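Local coordinates for gentamicin resistance protein (Enterococcus gallinarum, PDB 3TDV) that probably transfers a phosphate group, from GTP in preference to ATP, to the 2'' position of aminoglycosides such as gentamicin, giving antibiotic resistance, at residues G68-N73 with M124-A129; N73-V78 with I217-A222. All coordinates share one frame; numbering follows the deposited sequence.

Contact 1: residues G68-N73 with M124-A129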
# COMPACT_ATOMS: atom_id res chain seq x y z
N GLY A 68 -16.54 -11.33 0.98
CA GLY A 68 -17.97 -11.15 0.77
C GLY A 68 -18.45 -9.72 0.64
O GLY A 68 -19.60 -9.48 0.30
N CYS A 69 -17.57 -8.76 0.91
CA CYS A 69 -17.96 -7.37 1.02
C CYS A 69 -17.24 -6.53 -0.03
O CYS A 69 -17.50 -5.34 -0.19
CB CYS A 69 -17.61 -6.83 2.42
SG CYS A 69 -18.85 -7.12 3.72
N VAL A 70 -16.30 -7.17 -0.71
CA VAL A 70 -15.48 -6.52 -1.73
C VAL A 70 -15.69 -7.23 -3.07
O VAL A 70 -15.59 -8.46 -3.14
CB VAL A 70 -13.97 -6.60 -1.39
CG1 VAL A 70 -13.13 -6.21 -2.60
CG2 VAL A 70 -13.63 -5.73 -0.18
N LYS A 71 -15.96 -6.44 -4.11
CA LYS A 71 -16.37 -6.93 -5.42
C LYS A 71 -15.20 -7.49 -6.25
O LYS A 71 -15.32 -8.57 -6.84
CB LYS A 71 -17.10 -5.82 -6.20
CG LYS A 71 -18.18 -6.31 -7.19
CD LYS A 71 -18.85 -5.11 -7.93
CE LYS A 71 -19.66 -5.53 -9.18
NZ LYS A 71 -21.11 -5.79 -8.89
N VAL A 72 -14.09 -6.76 -6.31
CA VAL A 72 -12.92 -7.31 -7.01
C VAL A 72 -12.33 -8.53 -6.28
O VAL A 72 -12.71 -8.81 -5.13
CB VAL A 72 -11.80 -6.27 -7.19
CG1 VAL A 72 -12.28 -5.11 -8.06
CG2 VAL A 72 -11.27 -5.81 -5.83
N ASN A 73 -11.43 -9.25 -6.94
CA ASN A 73 -10.72 -10.36 -6.29
C ASN A 73 -9.64 -9.87 -5.35
O ASN A 73 -8.89 -8.94 -5.67
CB ASN A 73 -10.05 -11.27 -7.32
CG ASN A 73 -11.04 -12.13 -8.09
OD1 ASN A 73 -12.11 -12.52 -7.57
ND2 ASN A 73 -10.70 -12.44 -9.33
N MET A 124 -12.60 1.33 -2.51
CA MET A 124 -12.35 2.14 -1.31
C MET A 124 -13.66 2.42 -0.55
O MET A 124 -13.70 2.37 0.68
CB MET A 124 -11.64 3.45 -1.67
CG MET A 124 -10.33 3.27 -2.45
SD MET A 124 -9.72 4.82 -3.18
CE MET A 124 -9.65 5.90 -1.78
N ASN A 125 -14.75 2.68 -1.27
CA ASN A 125 -16.05 2.82 -0.61
C ASN A 125 -16.36 1.59 0.23
O ASN A 125 -16.92 1.70 1.32
CB ASN A 125 -17.16 3.00 -1.64
CG ASN A 125 -17.36 4.44 -2.04
OD1 ASN A 125 -16.73 5.36 -1.50
ND2 ASN A 125 -18.27 4.65 -3.01
N GLU A 126 -16.06 0.41 -0.32
CA GLU A 126 -16.34 -0.86 0.34
C GLU A 126 -15.51 -1.00 1.63
O GLU A 126 -16.03 -1.42 2.67
CB GLU A 126 -16.10 -2.03 -0.65
CG GLU A 126 -17.38 -2.50 -1.37
CD GLU A 126 -17.16 -3.01 -2.80
OE1 GLU A 126 -18.10 -2.90 -3.64
OE2 GLU A 126 -16.08 -3.54 -3.12
N LEU A 127 -14.24 -0.61 1.59
CA LEU A 127 -13.41 -0.58 2.81
C LEU A 127 -14.00 0.40 3.83
O LEU A 127 -14.15 0.05 5.01
CB LEU A 127 -11.95 -0.23 2.50
CG LEU A 127 -11.25 -1.26 1.60
CD1 LEU A 127 -9.74 -1.00 1.44
CD2 LEU A 127 -11.50 -2.67 2.14
N SER A 128 -14.33 1.60 3.37
CA SER A 128 -14.86 2.64 4.26
C SER A 128 -16.21 2.25 4.85
O SER A 128 -16.69 2.92 5.77
CB SER A 128 -15.00 3.98 3.53
OG SER A 128 -13.73 4.57 3.30
N ALA A 129 -16.81 1.19 4.31
CA ALA A 129 -18.09 0.71 4.86
C ALA A 129 -17.93 -0.47 5.83
O ALA A 129 -18.84 -0.79 6.60
CB ALA A 129 -19.08 0.38 3.74
O HOH W 1 -14.44 -4.03 -5.11
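Glu126 reaches out from helix 110-129 and lies over the bend of the 68-73 loop, covering the backbone from the carbonyl of Cys69 to the amide of Lys71. Its methylene CG rests on the first of these, 3.1 Å from Cys69 O, and the carboxylate then passes obliquely alongside Val70 to end at the amide of the next residue. There Lys71 N donates to Glu126 OE2 over 3.1 Å, with an N-H...O angle of 160°. The donor stands above the carboxylate plane, 48° out of it, so the carboxylate is not turned edge-on to the N-H. A bend at chi2 (147°), short of a fully extended chain, carries the group into this place.

A water extends the grip by one residue: it donates to Glu126 OE2 at 2.6 Å and accepts from Val72 N at 3.0 Å. One carboxylate oxygen thus serves two successive backbone amides of the loop, one directly and one through water, with Val70 CA also close against it, 3.3 Å from OE2. In this aminoglycoside phosphotransferase, whose family shares the protein-kinase fold, the loop leads from helix 50-66 of the N-terminal lobe to strand 77-82, and Glu126 fastens it to a helix of the C-terminal lobe.

Apolar support comes from the neighbouring position on the helix. Leu127 starts out facing away from the loop, but its end turns back, and CD2 comes within 4.4 Å of Val70 CG2, a loose touch. The Val70 side chain also packs on Phe123, one turn earlier in the helix, which meets Val72 as well. Of the Lys71 side chain, CB comes nearest the carboxylate; the chain then leads away, leaving NZ 6.7 Å from Glu126 OE1.

Contact 2: residues N73-V78 with I217-A222. With MG (magnesium ion), chain D; MG (magnesium ion), chain E; GDP (guanosine-5'-diphosphate), chain C.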
# COMPACT_ATOMS: atom_id res chain seq x y z
N ASN A 73 -11.43 -9.25 -6.94
CA ASN A 73 -10.72 -10.36 -6.29
C ASN A 73 -9.64 -9.87 -5.35
O ASN A 73 -8.89 -8.94 -5.67
CB ASN A 73 -10.05 -11.27 -7.32
CG ASN A 73 -11.04 -12.13 -8.09
OD1 ASN A 73 -12.11 -12.52 -7.57
ND2 ASN A 73 -10.70 -12.44 -9.33
N ILE A 74 -9.54 -10.54 -4.20
CA ILE A 74 -8.46 -10.32 -3.24
C ILE A 74 -7.84 -11.68 -2.87
O ILE A 74 -8.47 -12.72 -3.08
CB ILE A 74 -9.00 -9.59 -1.99
CG1 ILE A 74 -10.04 -10.47 -1.29
CG2 ILE A 74 -9.64 -8.26 -2.40
CD1 ILE A 74 -10.53 -9.89 0.02
N PRO A 75 -6.61 -11.70 -2.32
CA PRO A 75 -6.01 -13.00 -2.01
C PRO A 75 -6.90 -13.81 -1.09
O PRO A 75 -7.48 -13.27 -0.14
CB PRO A 75 -4.72 -12.63 -1.28
CG PRO A 75 -4.36 -11.31 -1.83
CD PRO A 75 -5.67 -10.59 -2.04
N GLN A 76 -7.05 -15.10 -1.38
CA GLN A 76 -7.74 -15.98 -0.44
C GLN A 76 -6.85 -17.14 -0.03
O GLN A 76 -6.45 -17.99 -0.86
CB GLN A 76 -9.10 -16.43 -0.99
CG GLN A 76 -10.15 -15.31 -0.96
CD GLN A 76 -10.43 -14.81 0.48
OE1 GLN A 76 -11.41 -15.24 1.11
NE2 GLN A 76 -9.59 -13.88 0.99
N TYR A 77 -6.51 -17.15 1.25
CA TYR A 77 -5.43 -18.00 1.76
C TYR A 77 -5.90 -19.44 1.91
O TYR A 77 -6.47 -19.81 2.94
CB TYR A 77 -4.93 -17.45 3.08
CG TYR A 77 -4.21 -16.13 2.95
CD1 TYR A 77 -3.77 -15.67 1.70
CD2 TYR A 77 -3.94 -15.34 4.07
CE1 TYR A 77 -3.09 -14.46 1.58
CE2 TYR A 77 -3.27 -14.13 3.95
CZ TYR A 77 -2.84 -13.70 2.72
OH TYR A 77 -2.16 -12.50 2.62
N VAL A 78 -5.66 -20.22 0.86
CA VAL A 78 -6.18 -21.59 0.75
C VAL A 78 -5.24 -22.63 1.40
O VAL A 78 -5.69 -23.64 1.94
CB VAL A 78 -6.47 -21.95 -0.75
CG1 VAL A 78 -6.29 -23.44 -1.02
CG2 VAL A 78 -7.88 -21.48 -1.16
N ILE A 217 -4.04 -6.81 -4.26
CA ILE A 217 -3.23 -7.70 -3.42
C ILE A 217 -2.53 -6.93 -2.32
O ILE A 217 -2.67 -5.70 -2.22
CB ILE A 217 -2.14 -8.41 -4.24
CG1 ILE A 217 -1.32 -7.37 -5.01
CG2 ILE A 217 -2.76 -9.45 -5.20
CD1 ILE A 217 -0.11 -7.94 -5.73
N ASP A 218 -1.75 -7.67 -1.53
CA ASP A 218 -0.96 -7.08 -0.46
C ASP A 218 -1.77 -6.22 0.50
O ASP A 218 -1.69 -4.99 0.45
CB ASP A 218 0.21 -6.22 -1.00
CG ASP A 218 1.23 -5.91 0.11
OD1 ASP A 218 0.96 -6.31 1.27
OD2 ASP A 218 2.29 -5.29 -0.16
N PHE A 219 -2.50 -6.86 1.41
CA PHE A 219 -3.23 -6.11 2.43
C PHE A 219 -2.41 -5.95 3.72
O PHE A 219 -2.98 -5.69 4.79
CB PHE A 219 -4.59 -6.77 2.73
CG PHE A 219 -5.67 -6.47 1.71
CD1 PHE A 219 -6.78 -5.70 2.06
CD2 PHE A 219 -5.58 -6.96 0.41
CE1 PHE A 219 -7.77 -5.42 1.13
CE2 PHE A 219 -6.55 -6.69 -0.51
CZ PHE A 219 -7.65 -5.92 -0.16
N GLY A 220 -1.09 -6.09 3.64
CA GLY A 220 -0.25 -6.10 4.84
C GLY A 220 -0.35 -4.84 5.72
O GLY A 220 -0.21 -4.90 6.95
N ASP A 221 -0.64 -3.69 5.11
CA ASP A 221 -0.68 -2.45 5.87
C ASP A 221 -2.10 -2.07 6.25
O ASP A 221 -2.35 -0.92 6.64
CB ASP A 221 -0.06 -1.31 5.05
CG ASP A 221 1.45 -1.37 5.04
OD1 ASP A 221 2.07 -1.33 6.13
OD2 ASP A 221 2.02 -1.45 3.92
N ALA A 222 -3.04 -3.00 6.13
CA ALA A 222 -4.42 -2.65 6.46
C ALA A 222 -4.47 -2.12 7.90
O ALA A 222 -3.89 -2.71 8.79
CB ALA A 222 -5.36 -3.85 6.28
MG MG D . 3.65 -5.21 -1.75
MG MG E . 2.86 -5.80 2.25
PB GDP C . 5.18 -7.15 0.05
O1B GDP C . 6.46 -7.52 0.76
O2B GDP C . 5.51 -5.98 -0.85
O3B GDP C . 4.11 -6.82 1.08
O3A GDP C . 4.72 -8.43 -0.83
PA GDP C . 3.42 -8.43 -1.80
O1A GDP C . 2.19 -9.01 -1.14
O2A GDP C . 3.10 -7.10 -2.45
O5' GDP C . 3.95 -9.40 -2.97
C5' GDP C . 5.18 -8.99 -3.58
C4' GDP C . 5.02 -9.04 -5.07
O4' GDP C . 4.64 -10.35 -5.50
C3' GDP C . 3.89 -8.14 -5.59
O3' GDP C . 4.30 -6.77 -5.70
C2' GDP C . 3.57 -8.78 -6.93
O2' GDP C . 4.53 -8.41 -7.93
C1' GDP C . 3.77 -10.26 -6.64
N9 GDP C . 2.43 -10.88 -6.39
C8 GDP C . 1.89 -11.25 -5.20
N7 GDP C . 0.64 -11.78 -5.36
C5 GDP C . 0.36 -11.73 -6.68
C6 GDP C . -0.78 -12.15 -7.55
O6 GDP C . -1.81 -12.67 -7.06
N1 GDP C . -0.66 -11.94 -8.87
C2 GDP C . 0.45 -11.39 -9.42
N2 GDP C . 0.52 -11.20 -10.77
N3 GDP C . 1.53 -11.00 -8.68
C4 GDP C . 1.54 -11.15 -7.33
O HOH W 2 4.13 -3.25 -1.12
O HOH W 3 4.96 -4.70 -3.30
O HOH W 4 4.52 -4.54 2.55
O HOH W 5 1.95 -3.89 2.21
O HOH W 6 2.82 -7.00 3.84
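Pro75 presses its ring against the backbone of Ile217, and Ile74 beside it meets the ring of Phe219, so that two neighbouring bumps of the 73-78 segment fit against the chain at 217-219. The proline leads with its CG and CD edge: CD sits 4.0 Å from Ile217 CA, while CG reaches the branch methyl, 4.2 Å from Ile217 CG2, the two side chains crossing at about a right angle. The same CD also comes obliquely to the Phe219 ring, 4.3 Å from CE2, so Pro75 is seated in the angle between Ile217 and Phe219.

Ile74 fills in beside it. Its CG2, directed anti to the carbonyl carbon, meets the far corner of the ring at 3.8 Å from Phe219 CZ, an oblique approach. The opposing ring is hemmed in further by Leu63 of helix 50-66 and, edge-to-face, by His194.

Residues 218-220 spell Asp-Phe-Gly and, with two magnesium ions bound by the aspartate and by the GDP phosphates, correspond to the DFG motif of the protein-kinase fold. Phe219 points inward to the apolar seat, whereas Asp218 leaves the other way with its CG anti to the backbone N (chi1 -166°). Its OD2 bridges the two metals, 2.1 Å from one magnesium ion, and OD1 joins OD2 on the second, which is therefore chelated by the carboxylate; His201 completes the first site. Gly220 N donates to Asp218 OD1 at 3.1 Å with an angle of 157°, an Asx turn that helps fix the rotation of the carboxylate.

Ile217 also faces the nucleotide: while its backbone and CG2 receive Pro75, its CD1 lies over a face of the guanine, 3.9 Å from GDP N7. Tyr92 of strand 88-93 packs against Pro75 and hydrogen-bonds to the nucleotide.

From the N terminus, the chain leaves helix 50-66, runs through the loop at 68-73 and continues without a break into 73-78, so Asn73 is common to both segments. The loop meets helix 110-129 first, and contact 1 closes a span of 50 residues that includes strands 77-82 and 88-93. Contact 2 closes a longer one of 138 residues, back from the segment after strand 213-216. The two closures cross instead of nesting, since 73-78 lies between the partners of contact 1 while its own partner, 217-222, lies beyond 124-129. Together they tie the connection into the N-terminal sheet to the C-terminal lobe at two places with centres 12 Å apart: helix 110-129 and the metal-binding loop.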